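PDB 2B5W: glucose dehydrogenase from Haloferax mediterranei, which oxidises D-glucose and several other aldose sugars to the gluconate or glyconate with NADP(+), its preferred acceptor, or NAD(+), using a catalytic zinc ion. Local coordinates for residues A3-R8 / H58-H63. The protein carries 1 engineered substitution. Residues are numbered along the deposited sequence; the frame is centred on the assembly and turned at random.
Sequences AIAVKR and HLVLGH. With ZN (zinc ion), chain B.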
ATOM      1  N   ALA A   3     -41.078  -7.757  -2.864  1.00 18.75           N
ATOM      2  CA  ALA A   3     -39.626  -7.522  -2.963  1.00 16.84           C
ATOM      3  C   ALA A   3     -39.312  -6.911  -4.334  1.00 20.82           C
ATOM      4  O   ALA A   3     -40.095  -7.041  -5.280  1.00 21.61           O
ATOM      5  CB  ALA A   3     -38.886  -8.787  -2.776  1.00 21.28           C
ATOM      6  N   ILE A   4     -38.174  -6.234  -4.439  1.00 19.10           N
ATOM      7  CA  ILE A   4     -37.724  -5.621  -5.673  1.00 19.97           C
ATOM      8  C   ILE A   4     -36.540  -6.433  -6.174  1.00 22.85           C
ATOM      9  O   ILE A   4     -35.571  -6.629  -5.447  1.00 20.38           O
ATOM     10  CB  ILE A   4     -37.310  -4.134  -5.454  1.00 19.86           C
ATOM     11  CG1 ILE A   4     -38.471  -3.329  -4.857  1.00 20.31           C
ATOM     12  CG2 ILE A   4     -36.828  -3.538  -6.756  1.00 21.05           C
ATOM     13  CD1 ILE A   4     -39.728  -3.303  -5.659  1.00 29.27           C
ATOM     14  N   ALA A   5     -36.634  -6.927  -7.406  1.00 18.93           N
ATOM     15  CA  ALA A   5     -35.672  -7.893  -7.926  1.00 18.10           C
ATOM     16  C   ALA A   5     -35.311  -7.610  -9.376  1.00 20.29           C
ATOM     17  O   ALA A   5     -36.046  -6.920 -10.076  1.00 24.71           O
ATOM     18  CB  ALA A   5     -36.230  -9.277  -7.821  1.00 19.84           C
ATOM     19  N   VAL A   6     -34.156  -8.119  -9.792  1.00 23.26           N
ATOM     20  CA  VAL A   6     -33.827  -8.182 -11.233  1.00 25.03           C
ATOM     21  C   VAL A   6     -34.107  -9.636 -11.683  1.00 27.73           C
ATOM     22  O   VAL A   6     -33.860 -10.603 -10.957  1.00 23.54           O
ATOM     23  CB  VAL A   6     -32.374  -7.760 -11.534  1.00 28.47           C
ATOM     24  CG1 VAL A   6     -32.201  -6.241 -11.357  1.00 31.48           C
ATOM     25  CG2 VAL A   6     -31.363  -8.517 -10.684  1.00 34.05           C
ATOM     26  N   LYS A   7     -34.683  -9.780 -12.870  1.00 34.88           N
ATOM     27  CA  LYS A   7     -34.973 -11.087 -13.455  1.00 39.58           C
ATOM     28  C   LYS A   7     -34.226 -11.206 -14.779  1.00 32.15           C
ATOM     29  O   LYS A   7     -33.856 -10.193 -15.404  1.00 33.53           O
ATOM     30  CB  LYS A   7     -36.472 -11.225 -13.741  1.00 38.07           C
ATOM     31  CG  LYS A   7     -37.349 -11.737 -12.608  1.00 52.40           C
ATOM     32  CD  LYS A   7     -38.776 -11.210 -12.794  1.00 51.85           C
ATOM     33  CE  LYS A   7     -39.860 -12.184 -12.362  1.00 79.73           C
ATOM     34  NZ  LYS A   7     -41.224 -11.581 -12.601  1.00 51.36           N
ATOM     35  N   ARG A   8     -33.981 -12.450 -15.192  1.00 20.00           N
ATOM     36  CA  ARG A   8     -33.463 -12.688 -16.540  1.00 20.00           C
ATOM     37  C   ARG A   8     -34.462 -12.159 -17.554  1.00 20.00           C
ATOM     38  O   ARG A   8     -35.656 -12.483 -17.487  1.00 20.00           O
ATOM     39  CB  ARG A   8     -33.262 -14.186 -16.768  1.00 20.00           C
ATOM     40  CG  ARG A   8     -32.137 -14.774 -15.919  1.00 20.00           C
ATOM     41  CD  ARG A   8     -31.986 -16.286 -16.093  1.00 20.00           C
ATOM     42  NE  ARG A   8     -30.903 -16.853 -15.275  1.00 20.00           N
ATOM     43  CZ  ARG A   8     -30.578 -18.152 -15.259  1.00 20.00           C
ATOM     44  NH1 ARG A   8     -31.245 -19.040 -16.009  1.00 20.00           N
ATOM     45  NH2 ARG A   8     -29.592 -18.670 -14.515  1.00 20.00           N
ATOM     46  N   HIS A  58     -34.248 -14.995 -10.146  1.00 29.99           N
ATOM     47  CA  HIS A  58     -34.187 -13.564  -9.871  1.00 28.68           C
ATOM     48  C   HIS A  58     -33.139 -13.318  -8.795  1.00 22.68           C
ATOM     49  O   HIS A  58     -32.660 -14.265  -8.159  1.00 22.99           O
ATOM     50  CB  HIS A  58     -35.558 -13.076  -9.382  1.00 23.06           C
ATOM     51  CG  HIS A  58     -35.941 -13.600  -8.030  1.00 24.25           C
ATOM     52  ND1 HIS A  58     -36.469 -14.859  -7.832  1.00 25.20           N
ATOM     53  CD2 HIS A  58     -35.816 -13.054  -6.792  1.00 24.23           C
ATOM     54  CE1 HIS A  58     -36.678 -15.053  -6.543  1.00 27.84           C
ATOM     55  NE2 HIS A  58     -36.299 -13.967  -5.890  1.00 23.49           N
ATOM     56  N   LEU A  59     -32.828 -12.044  -8.594  1.00 22.80           N
ATOM     57  CA  LEU A  59     -32.010 -11.608  -7.483  1.00 21.10           C
ATOM     58  C   LEU A  59     -32.721 -10.413  -6.835  1.00 19.54           C
ATOM     59  O   LEU A  59     -32.943  -9.398  -7.482  1.00 19.52           O
ATOM     60  CB  LEU A  59     -30.638 -11.179  -7.972  1.00 22.10           C
ATOM     61  CG  LEU A  59     -29.737 -10.501  -6.923  1.00 20.42           C
ATOM     62  CD1 LEU A  59     -29.384 -11.479  -5.837  1.00 20.95           C
ATOM     63  CD2 LEU A  59     -28.510  -9.986  -7.584  1.00 24.80           C
ATOM     64  N   VAL A  60     -33.092 -10.566  -5.570  1.00 18.33           N
ATOM     65  CA  VAL A  60     -33.627  -9.417  -4.817  1.00 17.95           C
ATOM     66  C   VAL A  60     -32.475  -8.433  -4.613  1.00 17.23           C
ATOM     67  O   VAL A  60     -31.369  -8.845  -4.196  1.00 17.57           O
ATOM     68  CB  VAL A  60     -34.206  -9.836  -3.471  1.00 17.41           C
ATOM     69  CG1 VAL A  60     -34.574  -8.621  -2.633  1.00 18.97           C
ATOM     70  CG2 VAL A  60     -35.452 -10.739  -3.662  1.00 21.27           C
ATOM     71  N   LEU A  61     -32.700  -7.168  -4.960  1.00 16.86           N
ATOM     72  CA  LEU A  61     -31.670  -6.165  -4.886  1.00 17.06           C
ATOM     73  C   LEU A  61     -31.528  -5.610  -3.465  1.00 17.19           C
ATOM     74  O   LEU A  61     -32.358  -5.872  -2.617  1.00 17.06           O
ATOM     75  CB  LEU A  61     -31.985  -5.034  -5.846  1.00 18.95           C
ATOM     76  CG  LEU A  61     -32.001  -5.369  -7.345  1.00 24.78           C
ATOM     77  CD1 LEU A  61     -32.531  -4.143  -8.097  1.00 27.76           C
ATOM     78  CD2 LEU A  61     -30.620  -5.748  -7.808  1.00 29.92           C
ATOM     79  N   GLY A  62     -30.467  -4.822  -3.277  1.00 19.55           N
ATOM     80  CA  GLY A  62     -30.284  -3.996  -2.098  1.00 19.96           C
ATOM     81  C   GLY A  62     -29.311  -4.580  -1.099  1.00 16.40           C
ATOM     82  O   GLY A  62     -29.524  -5.672  -0.561  1.00 18.11           O
ATOM     83  N   HIS A  63     -28.288  -3.795  -0.769  1.00 17.17           N
ATOM     84  CA  HIS A  63     -27.315  -4.221   0.237  1.00 15.21           C
ATOM     85  C   HIS A  63     -27.125  -3.160   1.326  1.00 16.02           C
ATOM     86  O   HIS A  63     -26.347  -3.364   2.247  1.00 18.20           O
ATOM     87  CB  HIS A  63     -25.957  -4.520  -0.424  1.00 15.37           C
ATOM     88  CG  HIS A  63     -25.417  -3.352  -1.169  1.00 17.51           C
ATOM     89  ND1 HIS A  63     -25.832  -3.034  -2.449  1.00 19.73           N
ATOM     90  CD2 HIS A  63     -24.562  -2.369  -0.790  1.00 21.26           C
ATOM     91  CE1 HIS A  63     -25.269  -1.895  -2.817  1.00 24.29           C
ATOM     92  NE2 HIS A  63     -24.509  -1.456  -1.824  1.00 18.84           N
TER
HETATM   93 ZN    ZN B 800     -24.093   0.576  -1.830  1.00 23.59          ZN
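V6 overlaps both L59 and L61 with its two methyl branches. V6 CG1, anti to the carbonyl carbon at chi1 -72°, reaches L61 and lies 3.9 Å from L61 CD1. The V6 and L61 side chains cross at about a right angle. CG2 lies beside L59, with V6 CG2 to L59 CB at 3.9 Å, and these two side chains run side by side in the same direction. Helix 39-46 packs against this group: I45 touches V6, and V44 touches L59 and L61. An alanine in place of V6 removes CG1 and CG2 and would probably open a gap beside the L61 methyls and L59 CB.

The other face carries A3, A5, H58 and V60. V60 CG2 rests 4.0 Å from A3 CB and also meets the edge of the H58 ring in its plane. A5 CB approaches the same ring obliquely, 3.9 Å from H58 CD2. H121 stacks on the H58 ring, and a hydrogen bond with K18 satisfies H58 NE2.

The backbones pair antiparallel. V6 and L59 form a hydrogen-bonded pair: V6 N to L59 O is 2.9 Å, and L59 N to V6 O is 3.0 Å. L61 N extends the pairing by donating to I4 O at 3.0 Å. A5 and V60 face each other as a non-hydrogen-bonded pair.

Beyond L61 the chain leaves this pairing and passes through G62. It then reaches H63, whose NE2 binds the zinc ion at 2.1 Å. C38, an engineered residue, and E64 bind the same metal. The arrangement is a small antiparallel sheet, order 14-17, 2-7, 58-60, leading into the catalytic zinc site of a zinc-containing alcohol dehydrogenase with a GroES-like domain.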